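Local atomic coordinates of cellobiose 2-epimerase (Ruminococcus albus, PDB entry 3VW5), a protein that catalyses the reversible epimerization of cellobiose to 4-O-beta-D-glucopyranosyl-D-mannose, probably without any prior modification of the sugar. Residues His108-Ser120 / Leu134-Thr146. The protein carries 2 engineered substitutions. Sequence-based numbering, arbitrary orientation.
Sequences HTYNIAFAIYALS and LAYRLFEDIEKNT. Engineered in segment 134-146: Leu-138 (natural residue Pro).
Ile-116, Leu-138 and Ile-142 interlock as knobs in holes where helices 109-126 and 129-145 pack nearly antiparallel, their segment axes 8.8 Å apart at an angle of 158°. Ile-116 sits among Ala-135, Leu-138, Phe-139 and Ile-142. Its CD1 meets Ile-142 CD1 tip to tip, while the Ile-116 and Leu-138 side chains slide past each other in opposite directions, Ile-116 CG1 lying 3.7 Å from Leu-138 CB. Ile-142 also runs alongside Ile-112, the two pointing opposite ways; with Ile-112 CG1 beside the backbone N (chi1 -54°), CG2 stands anti to it and lies over Ile-142 CG1. The engineered Leu-138 brings CD1 against both Ala-115 CB and Leu-119 CD1, each 3.7 Å away, its side chain at about a right angle to that of Leu-119. Toward the C-terminal end of segment 108-120, Ala-135 CB lies beside Leu-119 CB at 4.1 Å, and the small side chain is consistent with the 4.9 Å between the CA atoms of Ile-116 and Ala-135. Thr-146 finishes the seam: its CB and CG2 rest against Thr-109 OG1, which is hydrogen-bonded to Arg-153 O, and its own OG1 bonds Ile-142 O at 2.6 Å, from the face opposite Thr-146 N. A valine here has no hydroxyl and would probably leave that face of Ile-142 O without its donor. This is a helical hairpin of the (alpha/alpha)6 barrel. With no hydrogen bond between the segments, the two helices are held by buried aliphatic shape-matching, and the hydroxyls of Ser-120 and Thr-146 bond back to Ile-116 O and Ile-142 O, four residues earlier.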
# COMPACT_ATOMS: atom_id res chain seq x y z
N HIS A 108 8.16 3.45 12.98
CA HIS A 108 7.62 4.30 11.92
C HIS A 108 6.10 4.21 11.82
O HIS A 108 5.53 3.15 11.57
CB HIS A 108 8.27 3.97 10.58
CG HIS A 108 8.42 5.15 9.68
ND1 HIS A 108 7.34 5.87 9.21
CD2 HIS A 108 9.53 5.75 9.17
CE1 HIS A 108 7.77 6.86 8.45
NE2 HIS A 108 9.09 6.81 8.40
N THR A 109 5.46 5.35 12.02
CA THR A 109 4.01 5.45 11.90
C THR A 109 3.47 4.68 10.69
O THR A 109 2.48 3.95 10.78
CB THR A 109 3.61 6.91 11.78
OG1 THR A 109 4.02 7.58 12.97
CG2 THR A 109 2.12 7.07 11.62
N TYR A 110 4.14 4.85 9.56
CA TYR A 110 3.73 4.22 8.31
C TYR A 110 3.79 2.69 8.40
O TYR A 110 2.87 1.99 7.94
CB TYR A 110 4.67 4.76 7.23
CG TYR A 110 4.55 4.15 5.89
CD1 TYR A 110 3.75 4.73 4.93
CD2 TYR A 110 5.29 3.02 5.54
CE1 TYR A 110 3.65 4.20 3.66
CE2 TYR A 110 5.19 2.46 4.28
CZ TYR A 110 4.37 3.06 3.33
OH TYR A 110 4.27 2.54 2.06
N ASN A 111 4.85 2.18 9.00
CA ASN A 111 5.03 0.74 9.19
C ASN A 111 3.99 0.19 10.16
O ASN A 111 3.34 -0.81 9.86
CB ASN A 111 6.45 0.45 9.70
CG ASN A 111 6.77 -1.03 9.74
OD1 ASN A 111 6.25 -1.82 8.95
ND2 ASN A 111 7.66 -1.41 10.66
N ILE A 112 3.81 0.86 11.30
CA ILE A 112 2.79 0.45 12.28
C ILE A 112 1.36 0.46 11.72
O ILE A 112 0.55 -0.41 12.06
CB ILE A 112 2.81 1.31 13.55
CG1 ILE A 112 4.21 1.31 14.17
CG2 ILE A 112 1.76 0.79 14.53
CD1 ILE A 112 4.53 2.56 15.00
N ALA A 113 1.04 1.45 10.89
CA ALA A 113 -0.27 1.51 10.27
C ALA A 113 -0.50 0.23 9.46
O ALA A 113 -1.59 -0.33 9.46
CB ALA A 113 -0.40 2.74 9.38
N PHE A 114 0.53 -0.23 8.78
CA PHE A 114 0.38 -1.38 7.90
C PHE A 114 0.12 -2.65 8.68
O PHE A 114 -0.77 -3.43 8.32
CB PHE A 114 1.60 -1.55 7.00
CG PHE A 114 1.34 -1.23 5.59
CD1 PHE A 114 0.56 -2.08 4.82
CD2 PHE A 114 1.85 -0.05 5.02
CE1 PHE A 114 0.28 -1.77 3.49
CE2 PHE A 114 1.59 0.27 3.69
CZ PHE A 114 0.80 -0.59 2.92
N ALA A 115 0.90 -2.86 9.74
CA ALA A 115 0.62 -3.93 10.70
C ALA A 115 -0.87 -3.94 11.08
O ALA A 115 -1.53 -4.98 11.04
CB ALA A 115 1.51 -3.79 11.93
N ILE A 116 -1.41 -2.78 11.44
CA ILE A 116 -2.84 -2.68 11.74
C ILE A 116 -3.73 -3.13 10.58
O ILE A 116 -4.69 -3.86 10.78
CB ILE A 116 -3.22 -1.24 12.15
CG1 ILE A 116 -2.59 -0.90 13.49
CG2 ILE A 116 -4.73 -1.05 12.19
CD1 ILE A 116 -2.45 0.58 13.70
N TYR A 117 -3.40 -2.68 9.37
CA TYR A 117 -4.14 -3.02 8.16
C TYR A 117 -4.20 -4.53 7.94
O TYR A 117 -5.27 -5.10 7.70
CB TYR A 117 -3.48 -2.32 6.99
CG TYR A 117 -4.19 -2.41 5.67
CD1 TYR A 117 -5.56 -2.29 5.58
CD2 TYR A 117 -3.47 -2.58 4.49
CE1 TYR A 117 -6.21 -2.35 4.35
CE2 TYR A 117 -4.10 -2.65 3.26
CZ TYR A 117 -5.47 -2.53 3.19
OH TYR A 117 -6.09 -2.60 1.97
N ALA A 118 -3.04 -5.18 8.04
CA ALA A 118 -2.89 -6.62 7.90
C ALA A 118 -3.60 -7.39 9.03
O ALA A 118 -4.35 -8.32 8.75
CB ALA A 118 -1.43 -7.00 7.86
N LEU A 119 -3.35 -7.03 10.28
CA LEU A 119 -3.96 -7.72 11.42
C LEU A 119 -5.49 -7.64 11.33
O LEU A 119 -6.18 -8.63 11.55
CB LEU A 119 -3.45 -7.17 12.75
CG LEU A 119 -2.00 -7.52 13.10
CD1 LEU A 119 -1.42 -6.65 14.22
CD2 LEU A 119 -1.79 -9.01 13.41
N SER A 120 -6.00 -6.46 10.98
CA SER A 120 -7.44 -6.28 10.88
C SER A 120 -7.98 -7.25 9.86
O SER A 120 -8.99 -7.91 10.08
CB SER A 120 -7.80 -4.85 10.47
OG SER A 120 -7.45 -3.93 11.48
N LEU A 134 -4.39 -7.32 18.90
CA LEU A 134 -3.13 -6.78 18.47
C LEU A 134 -3.34 -5.53 17.62
O LEU A 134 -2.62 -4.54 17.72
CB LEU A 134 -2.38 -7.83 17.67
CG LEU A 134 -1.27 -8.56 18.42
CD1 LEU A 134 -1.52 -8.52 19.91
CD2 LEU A 134 -1.14 -9.99 17.91
N ALA A 135 -4.36 -5.56 16.78
CA ALA A 135 -4.67 -4.42 15.95
C ALA A 135 -4.97 -3.19 16.81
O ALA A 135 -4.42 -2.10 16.57
CB ALA A 135 -5.81 -4.74 15.01
N TYR A 136 -5.83 -3.36 17.81
CA TYR A 136 -6.18 -2.26 18.70
C TYR A 136 -4.96 -1.85 19.51
O TYR A 136 -4.74 -0.67 19.75
CB TYR A 136 -7.33 -2.65 19.63
CG TYR A 136 -8.69 -2.53 19.00
CD1 TYR A 136 -9.24 -1.29 18.74
CD2 TYR A 136 -9.43 -3.66 18.67
CE1 TYR A 136 -10.49 -1.17 18.18
CE2 TYR A 136 -10.67 -3.56 18.10
CZ TYR A 136 -11.20 -2.30 17.86
OH TYR A 136 -12.46 -2.16 17.29
N ARG A 137 -4.17 -2.84 19.92
CA ARG A 137 -2.97 -2.55 20.68
C ARG A 137 -2.08 -1.55 19.92
O ARG A 137 -1.55 -0.61 20.50
CB ARG A 137 -2.18 -3.82 21.01
CG ARG A 137 -0.99 -3.52 21.90
CD ARG A 137 -0.03 -4.67 22.03
NE ARG A 137 0.22 -5.00 23.44
CZ ARG A 137 -0.44 -5.94 24.12
NH1 ARG A 137 -1.39 -6.69 23.52
NH2 ARG A 137 -0.15 -6.15 25.40
N LEU A 138 -1.93 -1.78 18.61
CA LEU A 138 -1.07 -0.96 17.78
C LEU A 138 -1.72 0.39 17.42
O LEU A 138 -1.06 1.42 17.36
CB LEU A 138 -0.66 -1.72 16.52
CG LEU A 138 0.19 -2.97 16.75
CD1 LEU A 138 0.44 -3.67 15.44
CD2 LEU A 138 1.50 -2.63 17.43
N PHE A 139 -3.03 0.37 17.19
CA PHE A 139 -3.79 1.61 17.11
C PHE A 139 -3.54 2.50 18.34
O PHE A 139 -3.29 3.69 18.19
CB PHE A 139 -5.28 1.28 16.96
CG PHE A 139 -6.20 2.44 17.21
CD1 PHE A 139 -6.44 3.37 16.22
CD2 PHE A 139 -6.86 2.57 18.43
CE1 PHE A 139 -7.31 4.44 16.43
CE2 PHE A 139 -7.74 3.64 18.65
CZ PHE A 139 -7.96 4.57 17.65
N GLU A 140 -3.60 1.92 19.54
CA GLU A 140 -3.35 2.69 20.76
C GLU A 140 -1.93 3.24 20.80
O GLU A 140 -1.71 4.40 21.18
CB GLU A 140 -3.63 1.84 22.00
CG GLU A 140 -5.11 1.72 22.29
CD GLU A 140 -5.40 1.09 23.63
OE1 GLU A 140 -4.72 0.09 24.00
OE2 GLU A 140 -6.32 1.59 24.33
N ASP A 141 -0.97 2.42 20.40
CA ASP A 141 0.43 2.83 20.37
C ASP A 141 0.65 4.01 19.43
O ASP A 141 1.46 4.88 19.72
CB ASP A 141 1.35 1.67 19.96
CG ASP A 141 1.42 0.59 21.03
OD1 ASP A 141 0.90 0.84 22.15
OD2 ASP A 141 2.01 -0.49 20.76
N ILE A 142 -0.05 4.03 18.30
CA ILE A 142 0.14 5.11 17.34
C ILE A 142 -0.39 6.41 17.93
O ILE A 142 0.26 7.46 17.86
CB ILE A 142 -0.55 4.83 15.97
CG1 ILE A 142 0.28 3.86 15.13
CG2 ILE A 142 -0.75 6.10 15.17
CD1 ILE A 142 -0.45 3.39 13.88
N GLU A 143 -1.57 6.32 18.53
CA GLU A 143 -2.21 7.51 19.08
C GLU A 143 -1.49 8.03 20.33
O GLU A 143 -1.43 9.24 20.55
CB GLU A 143 -3.69 7.24 19.35
CG GLU A 143 -4.48 6.78 18.13
CD GLU A 143 -4.62 7.85 17.06
OE1 GLU A 143 -5.12 8.96 17.34
OE2 GLU A 143 -4.22 7.57 15.90
N LYS A 144 -0.92 7.14 21.12
CA LYS A 144 -0.16 7.54 22.30
C LYS A 144 1.14 8.26 21.94
O LYS A 144 1.43 9.35 22.45
CB LYS A 144 0.16 6.32 23.15
CG LYS A 144 0.59 6.63 24.59
CD LYS A 144 -0.45 7.54 25.22
CE LYS A 144 -0.67 7.24 26.70
NZ LYS A 144 0.38 7.85 27.55
N ASN A 145 1.93 7.65 21.06
CA ASN A 145 3.31 8.07 20.88
C ASN A 145 3.64 8.90 19.65
O ASN A 145 4.69 9.55 19.62
CB ASN A 145 4.25 6.85 20.96
CG ASN A 145 4.08 6.08 22.27
OD1 ASN A 145 4.55 6.52 23.31
ND2 ASN A 145 3.39 4.95 22.21
N THR A 146 2.77 8.91 18.64
CA THR A 146 3.12 9.55 17.37
C THR A 146 2.26 10.77 17.06
O THR A 146 2.56 11.52 16.16
CB THR A 146 3.02 8.59 16.17
OG1 THR A 146 1.64 8.36 15.83
CG2 THR A 146 3.70 7.27 16.48